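Local coordinates for oxidoreductase protein (Agrobacterium radiobacter, PDB 5UI9), which probably catalyses an NAD-dependent oxidation or reduction of a small hydroxylated substrate, as other members of the GFO/IDH/MocA oxidoreductase family do, at residues 71-76 / 94-99; 122-127 / 297-302; 128-133 / 288-293. One frame throughout, in Å; residues are numbered along the deposited sequence.

The contacts illustrate how chemistry follows place in a two-domain oxidoreductase of the GFO/IDH/MocA family. Contacts 1 and 2 are buried and share the parallel Rossmann sheet, whose strands 94-97 and 121-124 are neighbours; Cys96 and His124 touch between them, and both contacts reach NAD. Contact 1 is strand against strand and rests on backbone hydrogen bonds. Contact 2 sets the sheet's outermost strand within this chain against helix 289-308 and relies on apolar and ring contacts with one bridging water. Contact 3 uses the start of that helix, packs against contact 2 through Trp129, and is more polar, with Thr131 and Glu293 partly exposed. Contacts 1 and 3 do not touch, yet both reach the dihydroxy acid.

Contact 1: residues 71-76 / 94-99; sequences VDIATT and AICQKP. With NAD (nicotinamide-adenine-dinucleotide), chain C; 8A1 ((2S)-2,3-dihydroxy-2-methylpropanoic acid), chain D.
Ile95 is held by both ends of its backbone unit: its N lies 2.8 Å from Val71 O, in a bond almost straight at hydrogen (174°), while its carbonyl accepts Ile73 N. Gln97 N continues the pattern to Ile73 O at 3.0 Å, as expected of adjacent parallel strands. On the face covered by helix 80-89, which links the two strands in a beta-alpha-beta unit, Val71 CG1 meets Ala94 CB at 3.6 Å. On the other face Asp72 OD1 sits 3.3 Å from Ile95 CG2, while OD2 is bonded by Gln20 and Trp24.

Beyond the sheet, NAD lies across the carboxyl ends of the strands. A bend in the Gln97 chain (chi2 -71°) turns its amide so that OE1 accepts Lys98 N and NE2 reaches NAD O7N at 3.2 Å, with Gln20 as a second partner. Lys98 O accepts both nicotinamide-ribose hydroxyls, the nearer being NAD O3D at 2.6 Å. The cis peptide before Pro99 follows directly, in a sequence resembling the family's EKP motif. Lys98 NZ bonds 8A1 O at 2.7 Å, as well as NAD O2D and Asp178, so it bridges cofactor and acid and probably helps set their relative position.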
# COMPACT_ATOMS: atom_id res chain seq x y z
N VAL A 71 -2.08 -24.45 30.74
CA VAL A 71 -0.90 -24.81 29.99
C VAL A 71 -0.58 -23.70 28.98
O VAL A 71 -1.48 -23.16 28.34
CB VAL A 71 -1.05 -26.22 29.34
CG1 VAL A 71 -2.14 -26.26 28.27
CG2 VAL A 71 0.28 -26.68 28.77
N ASP A 72 0.71 -23.36 28.88
CA ASP A 72 1.22 -22.38 27.93
C ASP A 72 2.11 -23.11 26.92
O ASP A 72 3.23 -23.52 27.23
CB ASP A 72 2.00 -21.28 28.67
CG ASP A 72 2.23 -20.02 27.81
OD1 ASP A 72 1.54 -19.82 26.78
OD2 ASP A 72 3.10 -19.22 28.20
N ILE A 73 1.60 -23.28 25.70
CA ILE A 73 2.31 -24.01 24.65
C ILE A 73 3.11 -23.03 23.81
O ILE A 73 2.55 -22.26 23.02
CB ILE A 73 1.31 -24.82 23.79
CG1 ILE A 73 0.56 -25.84 24.67
CG2 ILE A 73 2.02 -25.53 22.65
CD1 ILE A 73 -0.80 -26.24 24.14
N ALA A 74 4.44 -23.04 24.01
CA ALA A 74 5.37 -22.19 23.27
C ALA A 74 6.31 -22.98 22.34
O ALA A 74 7.42 -22.52 22.02
CB ALA A 74 6.18 -21.35 24.24
N THR A 75 5.87 -24.16 21.90
CA THR A 75 6.64 -24.94 20.94
C THR A 75 6.42 -24.38 19.54
O THR A 75 5.56 -23.53 19.32
CB THR A 75 6.22 -26.43 20.93
OG1 THR A 75 4.87 -26.55 20.49
CG2 THR A 75 6.38 -27.06 22.30
N THR A 76 7.19 -24.90 18.58
CA THR A 76 6.93 -24.62 17.16
C THR A 76 5.64 -25.34 16.73
O THR A 76 5.12 -26.20 17.45
CB THR A 76 8.12 -25.02 16.28
OG1 THR A 76 8.48 -26.39 16.52
CG2 THR A 76 9.32 -24.13 16.58
N ALA A 94 -5.84 -23.90 27.91
CA ALA A 94 -4.64 -23.89 27.08
C ALA A 94 -4.41 -22.57 26.36
O ALA A 94 -5.33 -21.99 25.79
CB ALA A 94 -4.71 -25.02 26.06
N ILE A 95 -3.15 -22.13 26.39
CA ILE A 95 -2.65 -21.07 25.52
C ILE A 95 -1.77 -21.74 24.47
O ILE A 95 -1.00 -22.64 24.79
CB ILE A 95 -1.83 -20.02 26.30
CG1 ILE A 95 -2.65 -19.42 27.44
CG2 ILE A 95 -1.33 -18.92 25.36
CD1 ILE A 95 -1.83 -18.66 28.47
N CYS A 96 -1.88 -21.28 23.22
CA CYS A 96 -1.11 -21.84 22.11
C CYS A 96 -0.49 -20.73 21.26
O CYS A 96 -1.17 -19.81 20.84
CB CYS A 96 -2.01 -22.69 21.23
SG CYS A 96 -1.07 -23.64 20.02
N GLN A 97 0.82 -20.83 21.04
CA GLN A 97 1.53 -19.85 20.20
C GLN A 97 1.09 -19.87 18.74
O GLN A 97 0.51 -20.85 18.27
CB GLN A 97 3.06 -20.07 20.29
CG GLN A 97 3.77 -19.11 21.24
CD GLN A 97 3.82 -17.69 20.71
OE1 GLN A 97 3.42 -17.42 19.57
NE2 GLN A 97 4.30 -16.76 21.54
N LYS A 98 1.37 -18.77 18.05
CA LYS A 98 1.23 -18.73 16.59
C LYS A 98 2.46 -19.40 15.96
O LYS A 98 3.47 -19.58 16.65
CB LYS A 98 1.03 -17.30 16.03
CG LYS A 98 1.88 -16.15 16.59
CD LYS A 98 3.38 -16.25 16.34
CE LYS A 98 3.74 -16.20 14.86
NZ LYS A 98 5.20 -15.99 14.65
N PRO A 99 2.38 -19.86 14.70
CA PRO A 99 1.12 -20.09 13.98
C PRO A 99 0.26 -21.13 14.72
O PRO A 99 0.79 -22.14 15.18
CB PRO A 99 1.58 -20.67 12.64
CG PRO A 99 3.07 -20.58 12.62
CD PRO A 99 3.52 -20.51 14.04
PA NAD C . 12.40 -22.69 19.35
O1A NAD C . 12.73 -23.81 18.39
O2A NAD C . 13.48 -21.75 19.82
O5B NAD C . 11.70 -23.32 20.64
C5B NAD C . 10.83 -24.44 20.58
C4B NAD C . 11.15 -25.32 21.78
O4B NAD C . 10.11 -26.29 21.93
C3B NAD C . 12.45 -26.09 21.60
O3B NAD C . 13.27 -25.91 22.77
C2B NAD C . 12.04 -27.54 21.41
O2B NAD C . 12.97 -28.44 22.01
C1B NAD C . 10.68 -27.59 22.10
N9A NAD C . 9.69 -28.57 21.61
C8A NAD C . 9.29 -28.77 20.34
N7A NAD C . 8.33 -29.73 20.30
C5A NAD C . 8.09 -30.14 21.56
C6A NAD C . 7.21 -31.12 22.24
N6A NAD C . 6.35 -31.90 21.55
N1A NAD C . 7.30 -31.22 23.59
C2A NAD C . 8.15 -30.47 24.32
N3A NAD C . 8.97 -29.56 23.76
C4A NAD C . 8.99 -29.36 22.42
O3 NAD C . 11.19 -21.84 18.72
PN NAD C . 10.89 -20.29 19.08
O1N NAD C . 11.74 -19.39 18.23
O2N NAD C . 10.91 -20.12 20.58
O5D NAD C . 9.40 -20.20 18.53
C5D NAD C . 8.37 -21.00 19.10
C4D NAD C . 7.03 -20.47 18.63
O4D NAD C . 6.90 -19.11 19.08
C3D NAD C . 6.91 -20.47 17.12
O3D NAD C . 5.66 -21.04 16.73
C2D NAD C . 7.01 -19.01 16.72
O2D NAD C . 6.19 -18.67 15.60
C1D NAD C . 6.53 -18.28 17.98
N1N NAD C . 7.05 -16.92 18.17
C2N NAD C . 6.15 -15.98 18.52
C3N NAD C . 6.52 -14.65 18.74
C7N NAD C . 5.45 -13.67 19.13
O7N NAD C . 4.52 -14.05 19.84
N7N NAD C . 5.52 -12.40 18.71
C4N NAD C . 7.86 -14.30 18.57
C5N NAD C . 8.78 -15.28 18.21
C6N NAD C . 8.35 -16.60 18.02
OXT 8A1 D . 7.20 -11.89 16.48
C 8A1 D . 7.13 -12.88 15.72
O 8A1 D . 6.16 -13.67 15.72
CA 8A1 D . 8.26 -13.15 14.75
CB 8A1 D . 7.85 -12.50 13.43
O1 8A1 D . 8.93 -12.51 12.48
O2 8A1 D . 8.44 -14.56 14.58
C3 8A1 D . 9.57 -12.57 15.30

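Contact 2: residues 122-127 / 297-302; sequences MVHENF and AIQQHW. With NAD (nicotinamide-adenine-dinucleotide), chain C.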
# COMPACT_ATOMS: atom_id res chain seq x y z
N MET A 122 -6.81 -19.95 24.02
CA MET A 122 -6.36 -18.66 23.50
C MET A 122 -5.13 -18.86 22.64
O MET A 122 -4.22 -19.59 23.03
CB MET A 122 -6.02 -17.69 24.64
CG MET A 122 -5.69 -16.28 24.15
SD MET A 122 -5.17 -15.13 25.43
CE MET A 122 -3.48 -15.64 25.70
N VAL A 123 -5.10 -18.19 21.49
CA VAL A 123 -3.88 -18.13 20.70
C VAL A 123 -3.04 -16.98 21.23
O VAL A 123 -3.55 -15.87 21.43
CB VAL A 123 -4.18 -17.97 19.19
CG1 VAL A 123 -2.88 -17.90 18.38
CG2 VAL A 123 -5.05 -19.12 18.73
N HIS A 124 -1.76 -17.24 21.48
CA HIS A 124 -0.85 -16.17 21.87
C HIS A 124 -0.55 -15.36 20.60
O HIS A 124 0.43 -15.61 19.90
CB HIS A 124 0.42 -16.71 22.54
CG HIS A 124 1.27 -15.66 23.18
ND1 HIS A 124 1.61 -15.69 24.52
CD2 HIS A 124 1.86 -14.55 22.66
CE1 HIS A 124 2.37 -14.65 24.79
NE2 HIS A 124 2.53 -13.94 23.69
N GLU A 125 -1.44 -14.42 20.31
CA GLU A 125 -1.32 -13.52 19.18
C GLU A 125 -1.17 -12.10 19.75
O GLU A 125 -2.17 -11.43 20.04
CB GLU A 125 -2.55 -13.67 18.29
CG GLU A 125 -2.60 -12.75 17.08
CD GLU A 125 -1.27 -12.65 16.35
OE1 GLU A 125 -0.83 -13.66 15.75
OE2 GLU A 125 -0.67 -11.56 16.40
N ASN A 126 0.09 -11.67 19.92
CA ASN A 126 0.41 -10.52 20.80
C ASN A 126 0.58 -9.16 20.10
O ASN A 126 0.69 -8.14 20.78
CB ASN A 126 1.60 -10.84 21.74
CG ASN A 126 2.89 -11.22 21.01
OD1 ASN A 126 3.16 -10.77 19.90
ND2 ASN A 126 3.71 -12.05 21.66
N PHE A 127 0.56 -9.13 18.77
CA PHE A 127 0.78 -7.88 18.02
C PHE A 127 -0.34 -6.87 18.25
O PHE A 127 -0.06 -5.70 18.52
CB PHE A 127 1.00 -8.13 16.52
CG PHE A 127 2.45 -8.30 16.15
CD1 PHE A 127 3.24 -9.24 16.79
CD2 PHE A 127 3.03 -7.52 15.15
CE1 PHE A 127 4.57 -9.40 16.46
CE2 PHE A 127 4.36 -7.67 14.80
CZ PHE A 127 5.14 -8.61 15.46
N ALA A 297 0.98 -8.09 28.53
CA ALA A 297 -0.41 -7.66 28.31
C ALA A 297 -1.33 -8.84 28.01
O ALA A 297 -2.38 -8.99 28.65
CB ALA A 297 -0.48 -6.62 27.19
N ILE A 298 -0.94 -9.68 27.05
CA ILE A 298 -1.78 -10.82 26.66
C ILE A 298 -1.84 -11.89 27.76
O ILE A 298 -2.88 -12.51 27.94
CB ILE A 298 -1.39 -11.42 25.28
CG1 ILE A 298 -2.59 -12.15 24.66
CG2 ILE A 298 -0.19 -12.34 25.38
CD1 ILE A 298 -2.31 -12.79 23.32
N GLN A 299 -0.74 -12.09 28.49
CA GLN A 299 -0.72 -13.08 29.58
C GLN A 299 -1.49 -12.61 30.82
O GLN A 299 -2.13 -13.42 31.50
CB GLN A 299 0.71 -13.52 29.89
CG GLN A 299 1.29 -14.38 28.76
CD GLN A 299 2.71 -14.88 28.97
OE1 GLN A 299 3.26 -15.53 28.09
NE2 GLN A 299 3.29 -14.61 30.15
N GLN A 300 -1.47 -11.30 31.11
CA GLN A 300 -2.37 -10.73 32.12
C GLN A 300 -3.83 -10.82 31.67
O GLN A 300 -4.71 -11.11 32.49
CB GLN A 300 -2.03 -9.26 32.44
CG GLN A 300 -2.73 -8.71 33.68
CD GLN A 300 -2.28 -9.41 34.94
OE1 GLN A 300 -1.14 -9.27 35.35
NE2 GLN A 300 -3.17 -10.18 35.57
N HIS A 301 -4.07 -10.55 30.39
CA HIS A 301 -5.41 -10.66 29.81
C HIS A 301 -5.95 -12.09 29.98
O HIS A 301 -7.05 -12.27 30.49
CB HIS A 301 -5.39 -10.23 28.34
CG HIS A 301 -6.67 -10.48 27.61
ND1 HIS A 301 -7.76 -9.64 27.71
CD2 HIS A 301 -7.02 -11.44 26.73
CE1 HIS A 301 -8.74 -10.09 26.94
NE2 HIS A 301 -8.31 -11.19 26.33
N TRP A 302 -5.15 -13.08 29.58
CA TRP A 302 -5.50 -14.49 29.79
C TRP A 302 -5.89 -14.78 31.24
O TRP A 302 -6.93 -15.37 31.49
CB TRP A 302 -4.33 -15.41 29.39
CG TRP A 302 -4.46 -16.83 29.91
CD1 TRP A 302 -3.90 -17.35 31.05
CD2 TRP A 302 -5.20 -17.90 29.31
NE1 TRP A 302 -4.27 -18.67 31.20
CE2 TRP A 302 -5.06 -19.03 30.15
CE3 TRP A 302 -5.98 -18.00 28.15
CZ2 TRP A 302 -5.66 -20.27 29.84
CZ3 TRP A 302 -6.58 -19.23 27.85
CH2 TRP A 302 -6.41 -20.35 28.70
PA NAD C . 12.40 -22.69 19.35
O1A NAD C . 12.73 -23.81 18.39
O2A NAD C . 13.48 -21.75 19.82
O5B NAD C . 11.70 -23.32 20.64
C5B NAD C . 10.83 -24.44 20.58
C4B NAD C . 11.15 -25.32 21.78
O4B NAD C . 10.11 -26.29 21.93
C3B NAD C . 12.45 -26.09 21.60
O3B NAD C . 13.27 -25.91 22.77
C2B NAD C . 12.04 -27.54 21.41
O2B NAD C . 12.97 -28.44 22.01
C1B NAD C . 10.68 -27.59 22.10
N9A NAD C . 9.69 -28.57 21.61
C8A NAD C . 9.29 -28.77 20.34
N7A NAD C . 8.33 -29.73 20.30
C5A NAD C . 8.09 -30.14 21.56
C6A NAD C . 7.21 -31.12 22.24
N6A NAD C . 6.35 -31.90 21.55
N1A NAD C . 7.30 -31.22 23.59
C2A NAD C . 8.15 -30.47 24.32
N3A NAD C . 8.97 -29.56 23.76
C4A NAD C . 8.99 -29.36 22.42
O3 NAD C . 11.19 -21.84 18.72
PN NAD C . 10.89 -20.29 19.08
O1N NAD C . 11.74 -19.39 18.23
O2N NAD C . 10.91 -20.12 20.58
O5D NAD C . 9.40 -20.20 18.53
C5D NAD C . 8.37 -21.00 19.10
C4D NAD C . 7.03 -20.47 18.63
O4D NAD C . 6.90 -19.11 19.08
C3D NAD C . 6.91 -20.47 17.12
O3D NAD C . 5.66 -21.04 16.73
C2D NAD C . 7.01 -19.01 16.72
O2D NAD C . 6.19 -18.67 15.60
C1D NAD C . 6.53 -18.28 17.98
N1N NAD C . 7.05 -16.92 18.17
C2N NAD C . 6.15 -15.98 18.52
C3N NAD C . 6.52 -14.65 18.74
C7N NAD C . 5.45 -13.67 19.13
O7N NAD C . 4.52 -14.05 19.84
N7N NAD C . 5.52 -12.40 18.71
C4N NAD C . 7.86 -14.30 18.57
C5N NAD C . 8.78 -15.28 18.21
C6N NAD C . 8.35 -16.60 18.02
O HOH W 1 1.25 -17.12 26.77
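Apolar contact dominates where Met122 and Ile298 meet, with Met122 CE 3.7 Å from Ile298 CG1. The Met122 chain runs out fully extended, CG anti to the backbone N (chi1 -174°), and bends only at its last torsion, which brings the methyl against both Ile298 CG1 and Trp302 CB. The same Ile298 branch ends in CD1, 3.5 Å from Glu125 N, close to the inverse gamma turn centred on His124.

Aromatic contacts come next. Ile298 CG2, the other branch, stands over one face of the His124 imidazole, a CH-pi contact 3.7 Å from the ring centroid. Met122 SD lies at the edges of the His301 ring and of the Trp302 six-membered ring, the latter a Met-aromatic contact, and Met122 CB approaches Trp302 CE3 to 3.5 Å. Strand 121-124 is the outermost strand of the Rossmann sheet within this chain, and helix 289-308, from far along the chain, runs nearly antiparallel to it (166°).

The polar link between strand and helix is a water, 2.7 Å from His124 ND1, which donates to Gln299 OE1; NE2 of the same amide is bonded to Gln20 O. Asn126 holds the other side of the ring from within its own segment, ND2 donating to His124 NE2 in the ring plane at 3.0 Å. Its OD1 accepts NAD N7N at 3.1 Å, and ND2 gives NAD O7N a weak bond.

Contact 3: residues 128-133 / 288-293; sequences RWQTPI and WHNIQE. With 8A1 ((2S)-2,3-dihydroxy-2-methylpropanoic acid), chain D.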
# COMPACT_ATOMS: atom_id res chain seq x y z
N ARG A 128 -1.59 -7.32 18.22
CA ARG A 128 -2.73 -6.44 18.56
C ARG A 128 -2.69 -5.90 20.00
O ARG A 128 -3.34 -4.90 20.30
CB ARG A 128 -4.07 -7.14 18.30
CG ARG A 128 -4.41 -8.28 19.27
CD ARG A 128 -5.89 -8.57 19.28
NE ARG A 128 -6.33 -9.22 18.06
CZ ARG A 128 -7.58 -9.65 17.82
NH1 ARG A 128 -8.53 -9.49 18.73
NH2 ARG A 128 -7.86 -10.25 16.68
N TRP A 129 -1.94 -6.57 20.88
CA TRP A 129 -1.74 -6.13 22.26
C TRP A 129 -0.58 -5.14 22.47
O TRP A 129 -0.34 -4.71 23.60
CB TRP A 129 -1.60 -7.35 23.20
CG TRP A 129 -2.88 -8.05 23.41
CD1 TRP A 129 -3.33 -9.18 22.78
CD2 TRP A 129 -3.93 -7.64 24.29
NE1 TRP A 129 -4.58 -9.50 23.24
CE2 TRP A 129 -4.98 -8.57 24.16
CE3 TRP A 129 -4.09 -6.56 25.18
CZ2 TRP A 129 -6.17 -8.48 24.89
CZ3 TRP A 129 -5.27 -6.46 25.92
CH2 TRP A 129 -6.30 -7.42 25.76
N GLN A 130 0.13 -4.77 21.40
CA GLN A 130 1.15 -3.72 21.46
C GLN A 130 0.47 -2.37 21.72
O GLN A 130 -0.59 -2.08 21.17
CB GLN A 130 1.93 -3.64 20.14
CG GLN A 130 2.82 -4.84 19.82
CD GLN A 130 3.35 -4.84 18.39
OE1 GLN A 130 3.95 -5.83 17.93
NE2 GLN A 130 3.14 -3.74 17.67
N THR A 131 1.10 -1.55 22.56
CA THR A 131 0.57 -0.22 22.90
C THR A 131 0.17 0.64 21.68
O THR A 131 -0.94 1.17 21.65
CB THR A 131 1.55 0.53 23.82
OG1 THR A 131 1.76 -0.24 25.01
CG2 THR A 131 1.02 1.92 24.21
N PRO A 132 1.05 0.77 20.66
CA PRO A 132 0.64 1.59 19.50
C PRO A 132 -0.57 1.06 18.74
O PRO A 132 -1.36 1.86 18.23
CB PRO A 132 1.89 1.58 18.60
CG PRO A 132 2.71 0.43 19.08
CD PRO A 132 2.45 0.35 20.56
N ILE A 133 -0.74 -0.26 18.68
CA ILE A 133 -1.89 -0.86 17.99
C ILE A 133 -3.18 -0.65 18.79
O ILE A 133 -4.24 -0.41 18.23
CB ILE A 133 -1.70 -2.37 17.72
CG1 ILE A 133 -0.34 -2.68 17.05
CG2 ILE A 133 -2.86 -2.92 16.89
CD1 ILE A 133 -0.02 -1.85 15.84
N TRP A 288 13.44 -5.84 20.92
CA TRP A 288 12.24 -6.68 21.17
C TRP A 288 11.23 -6.11 22.16
O TRP A 288 10.18 -6.72 22.40
CB TRP A 288 12.68 -8.06 21.66
CG TRP A 288 13.37 -8.85 20.63
CD1 TRP A 288 14.71 -8.85 20.35
CD2 TRP A 288 12.77 -9.77 19.72
NE1 TRP A 288 14.97 -9.72 19.32
CE2 TRP A 288 13.80 -10.30 18.91
CE3 TRP A 288 11.45 -10.21 19.51
CZ2 TRP A 288 13.55 -11.24 17.91
CZ3 TRP A 288 11.21 -11.14 18.52
CH2 TRP A 288 12.26 -11.65 17.72
N HIS A 289 11.55 -4.96 22.75
CA HIS A 289 10.80 -4.41 23.88
C HIS A 289 9.30 -4.19 23.63
O HIS A 289 8.50 -4.44 24.53
CB HIS A 289 11.50 -3.18 24.48
CG HIS A 289 11.65 -2.02 23.55
ND1 HIS A 289 10.96 -0.84 23.72
CD2 HIS A 289 12.45 -1.84 22.47
CE1 HIS A 289 11.31 0.01 22.77
NE2 HIS A 289 12.20 -0.57 21.99
N ASN A 290 8.92 -3.77 22.43
CA ASN A 290 7.51 -3.60 22.09
C ASN A 290 6.75 -4.93 22.16
O ASN A 290 5.68 -4.99 22.75
CB ASN A 290 7.36 -2.98 20.69
CG ASN A 290 5.93 -2.63 20.32
OD1 ASN A 290 5.04 -2.54 21.18
ND2 ASN A 290 5.69 -2.43 19.03
N ILE A 291 7.33 -5.98 21.57
CA ILE A 291 6.75 -7.33 21.60
C ILE A 291 6.73 -7.85 23.03
O ILE A 291 5.73 -8.42 23.49
CB ILE A 291 7.52 -8.30 20.66
CG1 ILE A 291 7.32 -7.90 19.19
CG2 ILE A 291 7.08 -9.76 20.88
CD1 ILE A 291 8.18 -8.66 18.20
N GLN A 292 7.83 -7.64 23.74
CA GLN A 292 7.97 -8.10 25.12
C GLN A 292 6.91 -7.52 26.06
O GLN A 292 6.36 -8.26 26.89
CB GLN A 292 9.39 -7.85 25.61
CG GLN A 292 10.39 -8.80 24.98
CD GLN A 292 11.83 -8.40 25.21
OE1 GLN A 292 12.19 -7.22 25.11
NE2 GLN A 292 12.68 -9.38 25.50
N GLU A 293 6.62 -6.23 25.93
CA GLU A 293 5.51 -5.62 26.68
C GLU A 293 4.18 -6.30 26.36
O GLU A 293 3.39 -6.56 27.27
CB GLU A 293 5.37 -4.12 26.39
CG GLU A 293 4.31 -3.44 27.27
CD GLU A 293 4.11 -1.96 26.97
OE1 GLU A 293 4.47 -1.50 25.88
OE2 GLU A 293 3.60 -1.25 27.85
OXT 8A1 D . 7.20 -11.89 16.48
C 8A1 D . 7.13 -12.88 15.72
O 8A1 D . 6.16 -13.67 15.72
CA 8A1 D . 8.26 -13.15 14.75
CB 8A1 D . 7.85 -12.50 13.43
O1 8A1 D . 8.93 -12.51 12.48
O2 8A1 D . 8.44 -14.56 14.58
C3 8A1 D . 9.57 -12.57 15.30
O HOH W 2 3.66 -2.62 23.61
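This is a polar junction between the beginnings of two helices, 131-141 and 289-308, in which Gln130 and Thr131 meet Asn290 and Glu293. It adjoins the pocket that holds the dihydroxy acid 8A1, at the point where the chain has left the last Rossmann strand. Asn290 and Glu293 stand one turn apart on their helix, and both carry CG anti to the backbone N (near -174°), which directs both toward segment 128-133, Asn290 to Gln130 and Glu293 to Thr131.

The direct bond is Thr131 OG1 to Glu293 OE1, at 3.1 Å; the hydroxyl arrives from above the carboxylate plane, 55° out of it. Glu293 OE2 is taken by Gln279. A water adds a second connection: it accepts Thr131 N at 3.0 Å and is placed to donate to two acceptors, Asn290 OD1 at 2.8 Å and Glu293 OE1 at 2.7 Å, though other acceptors nearby also compete for its protons.

Gln130, the N-cap residue of helix 131-141, crosses Asn290 at about a right angle. Its aliphatic part packs obliquely against the Asn290 amide, with CB 3.5 Å from Asn290 OD1, and the two amide planes are turned 54° apart. Pro132 CD borders the same oxygen. Ile291, next along the helix, lies beside Gln130 and carries CD1 to 3.8 Å from 8A1 OXT, while Trp288 offers the edge of its ring, CH2 lying 3.7 Å from 8A1 C3.

Arg128, just upstream, is paired with Asp185 of helix 175-191. Carboxylate, amide oxygen and water thus gather at the amino end of helix 131-141, where the helix dipole would probably favour the negative charge of Glu293.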